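Local coordinates for protein 401aa long hypothetical glucose-1-phosphate thymidylyltransferase (Sulfolobus tokodaii, PDB 2GGO) that acts as a bifunctional sugar-nucleotide enzyme in the synthesis of UDP-N-acetylglucosamine and UDP-N-acetylgalactosamine, pairing an N-terminal nucleotidyltransferase with a C-terminal hexapeptide-repeat section, at residues 78-84 and 180-184; 91-97 and 159-165; 127-133 and 151-157; 140-144 and 188-193; 211-217 and 348-352. All coordinates share one frame; numbering follows the deposited sequence.

Interaction 1: 78-84 and 180-184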
# COMPACT_ATOMS: atom_id res chain seq x y z
N LYS A 78 13.10 -13.18 12.27
CA LYS A 78 12.38 -12.09 11.56
C LYS A 78 13.31 -10.98 11.02
O LYS A 78 14.36 -10.71 11.61
CB LYS A 78 11.23 -11.52 12.41
CG LYS A 78 11.61 -10.34 13.33
CD LYS A 78 10.80 -10.35 14.62
CE LYS A 78 11.36 -11.33 15.65
NZ LYS A 78 12.79 -11.04 16.02
N GLY A 79 12.91 -10.35 9.91
CA GLY A 79 13.70 -9.29 9.25
C GLY A 79 13.56 -9.21 7.73
O GLY A 79 12.71 -9.85 7.13
N THR A 80 14.40 -8.38 7.12
CA THR A 80 14.53 -8.33 5.66
C THR A 80 15.54 -9.39 5.23
O THR A 80 15.39 -10.03 4.20
CB THR A 80 15.02 -6.96 5.21
OG1 THR A 80 16.33 -6.72 5.74
CG2 THR A 80 14.08 -5.87 5.71
N GLY A 81 16.59 -9.55 6.04
CA GLY A 81 17.66 -10.50 5.78
C GLY A 81 17.37 -11.93 6.23
O GLY A 81 17.97 -12.87 5.71
N ALA A 82 16.47 -12.09 7.20
CA ALA A 82 16.00 -13.42 7.62
C ALA A 82 15.06 -14.01 6.57
O ALA A 82 14.83 -15.24 6.52
CB ALA A 82 15.32 -13.34 8.99
N ALA A 83 14.53 -13.11 5.73
CA ALA A 83 13.66 -13.44 4.59
C ALA A 83 14.46 -14.18 3.53
O ALA A 83 14.03 -15.22 3.03
CB ALA A 83 13.02 -12.17 4.00
N ILE A 84 15.64 -13.65 3.22
CA ILE A 84 16.56 -14.25 2.26
C ILE A 84 17.57 -15.24 2.91
O ILE A 84 18.52 -15.69 2.26
CB ILE A 84 17.24 -13.18 1.36
CG1 ILE A 84 17.18 -11.80 2.04
CG2 ILE A 84 16.56 -13.13 -0.02
CD1 ILE A 84 18.11 -10.78 1.46
N GLY A 180 16.06 -6.87 16.82
CA GLY A 180 15.78 -8.31 16.71
C GLY A 180 15.85 -8.76 15.26
O GLY A 180 16.08 -9.95 14.97
N GLU A 181 15.66 -7.80 14.36
CA GLU A 181 15.62 -8.00 12.91
C GLU A 181 16.98 -8.28 12.27
O GLU A 181 17.83 -7.39 12.21
CB GLU A 181 15.03 -6.76 12.25
CG GLU A 181 13.58 -6.86 11.83
CD GLU A 181 13.29 -6.01 10.60
OE1 GLU A 181 12.17 -5.46 10.52
OE2 GLU A 181 14.17 -5.90 9.72
N LEU A 182 17.18 -9.50 11.75
CA LEU A 182 18.31 -9.73 10.86
C LEU A 182 18.06 -8.91 9.60
O LEU A 182 17.16 -9.20 8.81
CB LEU A 182 18.50 -11.23 10.54
CG LEU A 182 19.45 -11.72 9.42
CD1 LEU A 182 20.74 -10.88 9.20
CD2 LEU A 182 19.78 -13.20 9.61
N GLU A 183 18.86 -7.85 9.44
CA GLU A 183 18.63 -6.87 8.39
C GLU A 183 19.49 -7.13 7.16
O GLU A 183 20.55 -7.75 7.25
CB GLU A 183 18.87 -5.46 8.92
CG GLU A 183 17.81 -5.00 9.90
CD GLU A 183 18.34 -4.02 10.92
OE1 GLU A 183 18.45 -2.81 10.60
OE2 GLU A 183 18.65 -4.46 12.05
N LEU A 184 19.02 -6.64 6.02
CA LEU A 184 19.80 -6.76 4.82
C LEU A 184 20.88 -5.70 4.83
O LEU A 184 22.06 -6.02 4.79
CB LEU A 184 18.92 -6.66 3.57
CG LEU A 184 19.44 -7.22 2.24
CD1 LEU A 184 20.41 -8.39 2.41
CD2 LEU A 184 18.28 -7.63 1.38
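At the substrate pocket of the nucleotidyltransferase domain, the turn of Gly79 and Thr80 is held against the loop 180-184. Gly79 probably contributes to the nucleoside triphosphate site and Thr80 to the N-acetylglucosamine 1-phosphate site. Leu182 is bonded through both its N and its O: the N donates to Lys78 O at 3.1 Å, in the carbonyl plane, and the O accepts from Gly81 N at 2.8 Å. Ala82 N adds a weak bond to the same oxygen at 3.4 Å. Thr80 grips the next turn through its side chain: with chi1 at 63°, OG1 points between its own N and carbonyl carbon and accepts from Leu184 N at 2.7 Å. Gly79 lies so close that a modelled beta carbon would collide with Leu182 O, and its backbone angles independently favour glycine. Glu181 lays its chain along this residue, CG and OE2 both reaching Gly79 CA at 3.5 Å, while OE1 forms a salt bridge with Arg179. Ala82 CB meets Leu182 CB at 4.1 Å. The contact lies at the start of helix 184-194; Thr80 and Leu184 both touch Tyr97 of strand 92-97, and Ala83 and Ile84 rest on Ile52 of strand 48-53.

Interaction 2: 91-97 and 159-165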
# COMPACT_ATOMS: atom_id res chain seq x y z
N ASP A 91 24.76 -17.01 -8.40
CA ASP A 91 25.01 -15.90 -9.34
C ASP A 91 24.34 -14.63 -8.82
O ASP A 91 24.87 -13.98 -7.91
CB ASP A 91 24.55 -16.21 -10.78
CG ASP A 91 24.45 -17.71 -11.07
OD1 ASP A 91 25.53 -18.37 -11.15
OD2 ASP A 91 23.30 -18.21 -11.22
N GLU A 92 23.17 -14.31 -9.38
CA GLU A 92 22.52 -13.01 -9.17
C GLU A 92 21.01 -13.10 -8.89
O GLU A 92 20.31 -13.98 -9.41
CB GLU A 92 22.70 -12.12 -10.40
CG GLU A 92 24.08 -12.05 -10.96
CD GLU A 92 24.09 -11.39 -12.30
OE1 GLU A 92 24.10 -10.15 -12.38
OE2 GLU A 92 24.09 -12.12 -13.31
N ALA A 93 20.51 -12.17 -8.09
CA ALA A 93 19.06 -12.04 -7.92
C ALA A 93 18.70 -10.59 -7.80
O ALA A 93 19.48 -9.79 -7.28
CB ALA A 93 18.59 -12.81 -6.72
N LEU A 94 17.52 -10.26 -8.36
CA LEU A 94 16.83 -9.00 -8.09
C LEU A 94 15.92 -9.20 -6.86
O LEU A 94 15.11 -10.14 -6.82
CB LEU A 94 16.03 -8.54 -9.30
CG LEU A 94 15.49 -7.11 -9.20
CD1 LEU A 94 16.50 -6.08 -9.55
CD2 LEU A 94 14.33 -6.96 -10.11
N ILE A 95 16.11 -8.35 -5.85
CA ILE A 95 15.39 -8.39 -4.59
C ILE A 95 14.56 -7.11 -4.54
O ILE A 95 15.08 -6.01 -4.75
CB ILE A 95 16.38 -8.48 -3.38
CG1 ILE A 95 16.75 -9.92 -3.03
CG2 ILE A 95 15.78 -7.89 -2.13
CD1 ILE A 95 17.02 -10.83 -4.18
N ILE A 96 13.25 -7.25 -4.35
CA ILE A 96 12.43 -6.06 -4.05
C ILE A 96 11.54 -6.27 -2.83
O ILE A 96 11.17 -7.41 -2.51
CB ILE A 96 11.58 -5.53 -5.23
CG1 ILE A 96 10.48 -6.51 -5.59
CG2 ILE A 96 12.45 -5.15 -6.45
CD1 ILE A 96 9.56 -5.90 -6.56
N TYR A 97 11.25 -5.17 -2.14
CA TYR A 97 10.41 -5.20 -0.94
C TYR A 97 8.97 -5.18 -1.34
O TYR A 97 8.59 -4.48 -2.29
CB TYR A 97 10.76 -4.05 -0.01
CG TYR A 97 12.07 -4.29 0.67
CD1 TYR A 97 12.19 -5.23 1.70
CD2 TYR A 97 13.20 -3.62 0.26
CE1 TYR A 97 13.42 -5.47 2.31
CE2 TYR A 97 14.44 -3.83 0.87
CZ TYR A 97 14.55 -4.76 1.88
OH TYR A 97 15.80 -4.94 2.46
N GLY A 159 14.96 0.33 -1.74
CA GLY A 159 14.63 -1.08 -1.52
C GLY A 159 14.50 -1.98 -2.75
O GLY A 159 13.77 -2.98 -2.71
N ILE A 160 15.18 -1.61 -3.84
CA ILE A 160 15.36 -2.45 -5.05
C ILE A 160 16.85 -2.85 -5.26
O ILE A 160 17.70 -2.03 -5.57
CB ILE A 160 14.86 -1.74 -6.33
CG1 ILE A 160 13.37 -1.42 -6.20
CG2 ILE A 160 15.15 -2.59 -7.60
CD1 ILE A 160 12.91 -0.32 -7.09
N TYR A 161 17.15 -4.12 -5.05
CA TYR A 161 18.52 -4.60 -5.05
C TYR A 161 18.78 -5.54 -6.20
O TYR A 161 17.91 -6.30 -6.58
CB TYR A 161 18.80 -5.40 -3.78
CG TYR A 161 18.56 -4.65 -2.50
CD1 TYR A 161 18.15 -5.33 -1.36
CD2 TYR A 161 18.73 -3.27 -2.42
CE1 TYR A 161 17.93 -4.65 -0.15
CE2 TYR A 161 18.51 -2.57 -1.22
CZ TYR A 161 18.13 -3.27 -0.08
OH TYR A 161 17.92 -2.60 1.13
N LYS A 162 20.00 -5.49 -6.74
CA LYS A 162 20.49 -6.54 -7.64
C LYS A 162 21.80 -7.03 -7.00
O LYS A 162 22.83 -6.34 -7.04
CB LYS A 162 20.74 -5.98 -9.05
CG LYS A 162 20.73 -6.96 -10.18
CD LYS A 162 21.94 -7.87 -10.22
CE LYS A 162 23.24 -7.12 -10.51
NZ LYS A 162 24.49 -7.96 -10.65
N LEU A 163 21.73 -8.21 -6.39
CA LEU A 163 22.80 -8.69 -5.54
C LEU A 163 23.30 -10.02 -6.07
O LEU A 163 22.51 -10.85 -6.56
CB LEU A 163 22.34 -8.84 -4.08
CG LEU A 163 21.77 -7.62 -3.34
CD1 LEU A 163 21.20 -8.04 -2.02
CD2 LEU A 163 22.77 -6.50 -3.15
N ASN A 164 24.62 -10.18 -6.00
CA ASN A 164 25.27 -11.45 -6.34
C ASN A 164 25.44 -12.35 -5.11
O ASN A 164 25.39 -11.88 -3.97
CB ASN A 164 26.59 -11.19 -7.04
CG ASN A 164 26.49 -10.06 -8.04
OD1 ASN A 164 25.64 -10.08 -8.93
ND2 ASN A 164 27.35 -9.07 -7.89
N SER A 165 25.63 -13.65 -5.34
CA SER A 165 25.73 -14.63 -4.26
C SER A 165 26.76 -14.29 -3.14
O SER A 165 26.75 -14.92 -2.09
CB SER A 165 25.99 -16.02 -4.85
OG SER A 165 26.86 -15.93 -5.97
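Lys162 NZ is gripped by several acceptors: a salt bridge to Glu92 OE1 at 2.8 Å, using the anti lone pair of that oxygen, a bond to Asn164 OD1 at 3.0 Å in the amide carbonyl plane, and the carbonyls of Leu114 and Glu116. The lysine chain bends at chi2 and chi3, carrying NZ across the ends of the Glu92 and Asn164 side chains, which run alongside each other. A methionine in its place would probably leave the Glu92 carboxylate, Asn164 OD1 and the two loop carbonyls without their donor. Between the strands, paired N-H...O bonds join Ala93 with Leu163 and Ile95 with Tyr161, the straightest being Tyr161 N to Ile95 O at 174°. On the face of Ile95, its CG2 approaches Tyr161 CD1 at 3.6 Å. Tyr97 and Tyr161 have ring planes 83° apart, and their OH atoms share a weak bond at 3.4 Å; Asn157 also holds Tyr161 OH. Gly159 fits beside Tyr97, whose CD2 sits 3.1 Å from Gly159 O. The strand axes run at 156°, an antiparallel pairing inside the mixed central sheet of the GT-A type nucleotidyltransferase fold, ending at Tyr97, which probably binds N-acetylglucosamine 1-phosphate.

Interaction 3: 127-133 and 151-157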
# COMPACT_ATOMS: atom_id res chain seq x y z
N PRO A 127 14.36 12.68 4.48
CA PRO A 127 15.22 11.49 4.49
C PRO A 127 15.57 10.86 5.84
O PRO A 127 16.39 9.94 5.87
CB PRO A 127 16.49 11.98 3.79
CG PRO A 127 16.12 13.29 3.14
CD PRO A 127 15.11 13.87 4.05
N LYS A 128 14.91 11.29 6.92
CA LYS A 128 15.28 10.90 8.31
C LYS A 128 15.70 9.44 8.67
O LYS A 128 16.61 9.30 9.48
CB LYS A 128 14.32 11.51 9.34
CG LYS A 128 14.80 12.85 9.89
CD LYS A 128 13.65 13.75 10.34
CE LYS A 128 13.17 14.71 9.23
NZ LYS A 128 12.10 14.18 8.32
N ASP A 129 15.06 8.36 8.17
CA ASP A 129 13.62 8.24 7.88
C ASP A 129 12.98 6.83 7.68
O ASP A 129 11.89 6.65 8.22
CB ASP A 129 13.07 9.24 6.87
CG ASP A 129 11.57 9.16 6.77
OD1 ASP A 129 10.99 8.31 7.48
OD2 ASP A 129 10.97 9.95 6.01
N TYR A 130 13.50 5.86 6.91
CA TYR A 130 14.52 5.87 5.81
C TYR A 130 16.04 5.87 6.09
O TYR A 130 16.61 6.80 6.69
CB TYR A 130 14.14 6.79 4.63
CG TYR A 130 12.69 6.73 4.20
CD1 TYR A 130 12.05 7.87 3.70
CD2 TYR A 130 11.94 5.55 4.31
CE1 TYR A 130 10.72 7.84 3.32
CE2 TYR A 130 10.60 5.51 3.93
CZ TYR A 130 9.99 6.66 3.44
OH TYR A 130 8.67 6.65 3.05
N GLY A 131 16.68 4.79 5.62
CA GLY A 131 18.13 4.69 5.52
C GLY A 131 18.65 5.61 4.43
O GLY A 131 18.24 5.51 3.27
N VAL A 132 19.54 6.51 4.84
CA VAL A 132 20.13 7.52 3.96
C VAL A 132 21.38 6.93 3.31
O VAL A 132 22.13 6.20 3.96
CB VAL A 132 20.50 8.80 4.76
CG1 VAL A 132 20.41 10.01 3.88
CG2 VAL A 132 19.56 8.97 5.96
N LEU A 133 21.61 7.25 2.04
CA LEU A 133 22.73 6.65 1.30
C LEU A 133 23.96 7.55 1.25
O LEU A 133 23.92 8.63 0.64
CB LEU A 133 22.31 6.24 -0.13
CG LEU A 133 21.18 5.23 -0.42
CD1 LEU A 133 21.01 5.11 -1.91
CD2 LEU A 133 21.42 3.86 0.20
N PRO A 151 19.60 14.13 8.58
CA PRO A 151 19.72 13.73 7.19
C PRO A 151 21.02 14.19 6.49
O PRO A 151 21.09 15.33 6.01
CB PRO A 151 18.47 14.38 6.54
CG PRO A 151 17.98 15.44 7.56
CD PRO A 151 18.99 15.47 8.69
N PRO A 152 22.05 13.30 6.43
CA PRO A 152 23.27 13.54 5.64
C PRO A 152 23.06 13.64 4.11
O PRO A 152 23.93 14.18 3.41
CB PRO A 152 24.15 12.32 5.98
CG PRO A 152 23.60 11.82 7.28
CD PRO A 152 22.13 12.01 7.13
N SER A 153 21.93 13.13 3.60
CA SER A 153 21.60 13.11 2.16
C SER A 153 20.08 13.07 1.93
O SER A 153 19.32 12.69 2.83
CB SER A 153 22.29 11.91 1.46
OG SER A 153 22.28 12.02 0.04
N ASN A 154 19.66 13.48 0.74
CA ASN A 154 18.30 13.26 0.24
C ASN A 154 18.10 11.87 -0.39
O ASN A 154 16.97 11.40 -0.51
CB ASN A 154 17.94 14.32 -0.79
CG ASN A 154 17.45 15.58 -0.15
OD1 ASN A 154 16.33 15.63 0.37
ND2 ASN A 154 18.28 16.62 -0.15
N LEU A 155 19.21 11.25 -0.80
CA LEU A 155 19.21 9.88 -1.32
C LEU A 155 18.93 8.85 -0.24
O LEU A 155 19.71 8.69 0.69
CB LEU A 155 20.55 9.54 -1.98
CG LEU A 155 20.70 9.40 -3.49
CD1 LEU A 155 21.69 8.29 -3.74
CD2 LEU A 155 19.41 9.11 -4.25
N ILE A 156 17.82 8.14 -0.40
CA ILE A 156 17.48 7.05 0.50
C ILE A 156 17.52 5.68 -0.21
O ILE A 156 17.48 5.61 -1.45
CB ILE A 156 16.13 7.32 1.27
CG1 ILE A 156 14.93 7.38 0.32
CG2 ILE A 156 16.20 8.62 2.11
CD1 ILE A 156 13.95 6.28 0.51
N ASN A 157 17.61 4.61 0.57
CA ASN A 157 17.50 3.27 0.03
C ASN A 157 16.09 2.99 -0.52
O ASN A 157 15.15 2.85 0.26
CB ASN A 157 17.87 2.25 1.12
CG ASN A 157 17.77 0.80 0.64
OD1 ASN A 157 17.60 0.53 -0.55
ND2 ASN A 157 17.90 -0.13 1.57
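Ile156 and Leu133 carry the close-packed part of this contact, where the segment 127-133 meets the start of strand 155-164. Two backbone bonds frame it: Asn157 N to Gly131 O at 2.9 Å and Leu133 N to Leu155 O at 2.7 Å, with N-H...O angles of 162° and 165°. The bridge between them pairs Val132 with Ile156. CG1 of Ile156 points between its own N and carbonyl carbon (chi1 64°), and its CD1 comes over one face of the Tyr130 ring, 4.2 Å from the centroid; Asp129 OD1 lies above the opposite face. The other branch, CG2, touches Tyr130 CB at 3.7 Å and also reaches Pro127 CB. Leu133 crosses Leu155 obliquely, their CD1 atoms 3.7 Å apart, while its CD2 branch reaches Asn157 CB.

The side at Pro151 and Pro152 is looser and more exposed. Pro127 CB is 4.2 Å from Pro151 CB, and Val132 CG2 stands 4.1 Å from Pro152 CD. Next to these prolines, Ser153 forms an ST turn, its OG accepting from Leu155 N at 3.3 Å, and Ser153 O is buried against carbons of Pro127 and Val132 with no polar partner in the model.

Tyr130 OH bonds Asp208. The apolar contacts of Ile156 and Leu133 pack the interface, the two nearly straight backbone bonds involve Gly131 and Asn157 or their neighbours, and the Asn157 amide is held by Tyr161 OH and Gly159 N. Gly131 and Asn157, both of which probably bind N-acetylglucosamine 1-phosphate, are thus positioned by backbone and second-shell bonds.

Interaction 4: 140-144 and 188-193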
# COMPACT_ATOMS: atom_id res chain seq x y z
N ASN A 140 29.61 5.25 -5.99
CA ASN A 140 29.12 3.95 -5.55
C ASN A 140 28.88 4.04 -4.05
O ASN A 140 29.07 5.10 -3.45
CB ASN A 140 30.13 2.85 -5.90
CG ASN A 140 30.57 2.90 -7.35
OD1 ASN A 140 29.74 2.98 -8.27
ND2 ASN A 140 31.88 2.87 -7.57
N LEU A 141 28.45 2.96 -3.41
CA LEU A 141 27.99 3.05 -2.04
C LEU A 141 29.12 3.03 -1.02
O LEU A 141 29.94 2.11 -1.01
CB LEU A 141 26.97 1.96 -1.71
CG LEU A 141 26.26 2.06 -0.36
CD1 LEU A 141 25.10 3.05 -0.43
CD2 LEU A 141 25.82 0.69 0.12
N SER A 142 29.13 4.05 -0.15
CA SER A 142 30.00 4.07 1.01
C SER A 142 29.30 3.33 2.15
O SER A 142 29.69 2.23 2.51
CB SER A 142 30.35 5.50 1.40
OG SER A 142 31.56 5.53 2.12
N LYS A 143 28.24 3.93 2.69
CA LYS A 143 27.41 3.22 3.67
C LYS A 143 25.93 3.67 3.65
O LYS A 143 25.57 4.60 2.93
CB LYS A 143 28.03 3.24 5.10
CG LYS A 143 28.24 4.62 5.76
CD LYS A 143 29.19 4.54 6.99
CE LYS A 143 30.68 4.64 6.61
NZ LYS A 143 31.66 4.28 7.69
N ILE A 144 25.08 2.97 4.41
CA ILE A 144 23.67 3.37 4.60
C ILE A 144 23.38 3.55 6.08
O ILE A 144 23.42 2.58 6.84
CB ILE A 144 22.66 2.33 4.04
CG1 ILE A 144 23.14 1.75 2.70
CG2 ILE A 144 21.24 2.94 3.96
CD1 ILE A 144 22.77 0.29 2.48
N ILE A 188 24.93 -5.55 3.42
CA ILE A 188 25.29 -4.73 2.26
C ILE A 188 26.37 -3.71 2.63
O ILE A 188 27.15 -3.28 1.77
CB ILE A 188 24.04 -4.01 1.64
CG1 ILE A 188 23.16 -5.01 0.86
CG2 ILE A 188 24.46 -2.83 0.74
CD1 ILE A 188 21.83 -4.44 0.39
N ASN A 189 26.42 -3.35 3.92
CA ASN A 189 27.36 -2.34 4.39
C ASN A 189 28.81 -2.80 4.55
O ASN A 189 29.73 -2.04 4.26
CB ASN A 189 26.83 -1.63 5.63
CG ASN A 189 26.23 -0.29 5.31
OD1 ASN A 189 25.35 0.20 6.02
ND2 ASN A 189 26.70 0.33 4.24
N LEU A 190 28.99 -4.04 4.99
CA LEU A 190 30.31 -4.69 4.99
C LEU A 190 30.78 -4.98 3.57
O LEU A 190 31.95 -4.75 3.24
CB LEU A 190 30.30 -6.01 5.79
CG LEU A 190 29.31 -6.40 6.89
CD1 LEU A 190 29.59 -7.86 7.24
CD2 LEU A 190 29.36 -5.49 8.14
N MET A 191 29.88 -5.50 2.74
CA MET A 191 30.18 -5.82 1.34
C MET A 191 30.61 -4.58 0.57
O MET A 191 31.52 -4.65 -0.26
CB MET A 191 28.97 -6.48 0.67
CG MET A 191 29.27 -7.09 -0.71
SD MET A 191 27.83 -7.72 -1.62
CE MET A 191 27.05 -6.19 -2.12
N ALA A 192 29.98 -3.44 0.85
CA ALA A 192 30.30 -2.16 0.20
C ALA A 192 31.75 -1.70 0.48
O ALA A 192 32.28 -0.84 -0.24
CB ALA A 192 29.29 -1.07 0.60
N LYS A 193 32.36 -2.26 1.52
CA LYS A 193 33.76 -1.97 1.85
C LYS A 193 34.72 -2.74 0.95
O LYS A 193 35.69 -2.17 0.43
CB LYS A 193 34.04 -2.23 3.33
CG LYS A 193 33.22 -1.33 4.25
CD LYS A 193 33.41 0.15 3.90
CE LYS A 193 32.14 0.98 4.12
NZ LYS A 193 32.26 2.32 3.42
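Strand 141-144 and helix 188-193 run nearly antiparallel, their N-to-C directions 157° apart and their axes 7.6 Å from each other at closest approach. The strand carries a classic beta bulge, in which Ser142 and Lys143 both face Val134 of strand 132-135, and the helix packs against this small two-stranded sheet of the nucleotidyltransferase domain.

In Leu141, CG lies anti to the backbone N (chi1 -172°), which sends the side chain to the helix, where the CD2 branch does the touching. That methyl meets Ile188 CG2 at 3.8 Å and Ala192 CB at 3.9 Å, the leucine and isoleucine crossing at about a right angle. Ile144 approaches the same Ile188 CG2 from farther along the strand, through CD1 at 4.0 Å. Ile188 CG2 is therefore shared by two strand residues, while Ala192 CB also comes to 3.6 Å from Leu141 O. The small alanine side chain is consistent with the close approach of the helix to the bulged strand.

The Asn189 amide lies against the strand backbone beside Lys143 CA and CB and the Ile144 peptide. Without the amide, as with an alanine here, the strand backbone beside Lys143 and Ile144 is likely to be left with a gap. Helix 166-173 packs on the helix too, through Ile167 against Ile188 and Met191.

At the exposed end, the like-charged Lys143 NZ and Lys193 NZ are 4.7 Å apart. Lys193 bends back over the strand, and its NZ donates to Ser142 O at 2.7 Å from above the carbonyl plane, 54° out of it.

Interaction 5: 211-217 and 348-352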
# COMPACT_ATOMS: atom_id res chain seq x y z
N LYS A 211 2.06 3.20 5.80
CA LYS A 211 1.06 3.70 6.75
C LYS A 211 -0.27 3.82 6.03
O LYS A 211 -0.31 3.95 4.80
CB LYS A 211 1.58 5.00 7.42
CG LYS A 211 2.77 4.70 8.39
CD LYS A 211 3.30 5.92 9.09
CE LYS A 211 4.10 6.81 8.14
NZ LYS A 211 5.54 6.92 8.54
N PRO A 212 -1.41 3.65 6.77
CA PRO A 212 -2.67 3.41 6.04
C PRO A 212 -3.06 4.53 5.10
O PRO A 212 -3.56 4.27 4.01
CB PRO A 212 -3.72 3.18 7.16
CG PRO A 212 -2.93 2.90 8.37
CD PRO A 212 -1.63 3.67 8.23
N TRP A 213 -2.74 5.76 5.46
CA TRP A 213 -3.03 6.82 4.53
C TRP A 213 -2.27 6.76 3.23
O TRP A 213 -2.75 7.33 2.26
CB TRP A 213 -2.91 8.20 5.16
CG TRP A 213 -1.65 8.46 5.78
CD1 TRP A 213 -0.59 9.04 5.20
CD2 TRP A 213 -1.24 8.14 7.14
NE1 TRP A 213 0.48 9.09 6.08
CE2 TRP A 213 0.08 8.58 7.29
CE3 TRP A 213 -1.88 7.53 8.24
CZ2 TRP A 213 0.79 8.44 8.48
CZ3 TRP A 213 -1.17 7.40 9.43
CH2 TRP A 213 0.14 7.85 9.54
N ASN A 214 -1.12 6.06 3.18
CA ASN A 214 -0.39 5.87 1.91
C ASN A 214 -1.16 5.08 0.90
O ASN A 214 -0.93 5.22 -0.27
CB ASN A 214 0.99 5.26 2.06
CG ASN A 214 1.91 6.04 3.01
OD1 ASN A 214 2.01 7.28 2.96
ND2 ASN A 214 2.62 5.32 3.84
N ILE A 215 -2.13 4.27 1.32
CA ILE A 215 -3.06 3.67 0.36
C ILE A 215 -3.83 4.74 -0.45
O ILE A 215 -4.10 4.57 -1.66
CB ILE A 215 -4.04 2.69 1.07
CG1 ILE A 215 -3.26 1.71 1.96
CG2 ILE A 215 -4.97 2.01 0.06
CD1 ILE A 215 -4.11 0.51 2.49
N ILE A 216 -4.17 5.84 0.22
CA ILE A 216 -4.75 7.00 -0.48
C ILE A 216 -3.69 7.64 -1.41
O ILE A 216 -3.91 7.80 -2.57
CB ILE A 216 -5.41 8.04 0.47
CG1 ILE A 216 -6.45 7.35 1.38
CG2 ILE A 216 -6.19 8.99 -0.39
CD1 ILE A 216 -6.87 8.11 2.72
N ASP A 217 -2.56 8.02 -0.86
CA ASP A 217 -1.42 8.45 -1.65
C ASP A 217 -1.27 7.66 -2.98
O ASP A 217 -1.50 8.22 -4.07
CB ASP A 217 -0.15 8.34 -0.79
CG ASP A 217 -0.19 9.22 0.42
OD1 ASP A 217 -1.08 10.09 0.45
OD2 ASP A 217 0.63 9.06 1.36
N ILE A 348 0.79 8.66 15.90
CA ILE A 348 1.64 9.42 15.02
C ILE A 348 0.82 10.30 14.11
O ILE A 348 -0.32 9.98 13.82
CB ILE A 348 2.59 8.51 14.21
CG1 ILE A 348 1.82 7.70 13.19
CG2 ILE A 348 3.41 7.56 15.15
CD1 ILE A 348 2.70 7.13 12.15
N SER A 349 1.42 11.39 13.64
CA SER A 349 0.71 12.27 12.80
C SER A 349 0.72 11.78 11.42
O SER A 349 1.73 11.34 10.93
CB SER A 349 1.31 13.65 12.74
OG SER A 349 0.79 14.29 11.55
N SER A 350 -0.39 11.98 10.76
CA SER A 350 -0.54 11.53 9.42
C SER A 350 0.02 12.53 8.45
O SER A 350 0.14 12.26 7.26
CB SER A 350 -2.03 11.37 9.15
OG SER A 350 -2.61 12.65 9.08
N GLY A 351 0.28 13.74 8.94
CA GLY A 351 0.63 14.83 8.04
C GLY A 351 -0.57 15.46 7.36
O GLY A 351 -0.41 16.39 6.57
N ARG A 352 -1.78 14.98 7.67
CA ARG A 352 -2.96 15.44 6.97
C ARG A 352 -3.89 16.16 7.93
O ARG A 352 -4.13 15.71 9.04
CB ARG A 352 -3.67 14.30 6.27
CG ARG A 352 -2.85 13.60 5.18
CD ARG A 352 -3.52 12.29 4.79
NE ARG A 352 -4.88 12.50 4.28
CZ ARG A 352 -5.28 12.40 3.02
NH1 ARG A 352 -4.43 12.09 2.04
NH2 ARG A 352 -6.56 12.64 2.71
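The Trp213 indole is sandwiched between Ser350 on one face and Lys211 on the other. Ser350 CA forms a CH-pi contact, 3.7 Å from the centroid of the six-membered ring and 19° off the ring normal; on the far face lies Lys211 CB, offset toward the rim. Ile348 CD1 comes to the edge, near the ring plane, at 3.7 Å from Trp213 CH2. Having chi1 at 55°, the tryptophan sends its ring out between its own N and carbonyl carbon, toward the loop. Trp213 NE1 and Ser350 O are 3.4 Å apart, but the angle is too poor for a hydrogen bond, and the carbonyl lies over the ring face.

The loop keeps its shape through two successive ST turns: Ser349 OG accepts from Gly351 N at 2.7 Å and Ser350 OG from Arg352 N at 2.8 Å. These bonds probably help hold the Ser350 backbone over the indole face. Ser349 OG also bonds Glu338, and Ser350 OG bonds Val339 O.

Arg352 passes the tryptophan through its aliphatic part, CD lying 4.2 Å from Trp213 CB. Its guanidinium has stronger partners, a salt bridge with Asp314 and a bond to Lys354 O; Asp217 OD1, at the edge of the group, is 4.2 Å from Arg352 NH1, beyond salt-bridge range but probably still favourable.

The contact joins the first turn of helix 212-225 to the end of the hairpin formed by strands 340-343 and 346-349. Trp213 also touches Val341 of that hairpin and Phe358 of strand 358-359, which lies in a parallel sheet of the C-terminal hexapeptide-repeat section.

Interactions 1 to 4 lie within the nucleotidyltransferase range, whereas interaction 5 ties its last helix to a hairpin far along the chain. Interactions 2 and 3 share strand 155-164 and are both nested within the loop closed by interaction 1. Interaction 4 crosses interactions 1, 2 and 3 along the chain and touches the latter two, through Ile188 on Tyr161 and Ile144 on Gly131. Interactions 1 and 2 meet at Thr80, Tyr97 and Leu184, their centres about 14 Å apart; residues that probably bind the sugar phosphate are thus spread over interactions 1 to 3. Interaction 5, centred 20 to 31 Å from the others, comes last and joins the nucleotidyltransferase section to the C-terminal hexapeptide-repeat section.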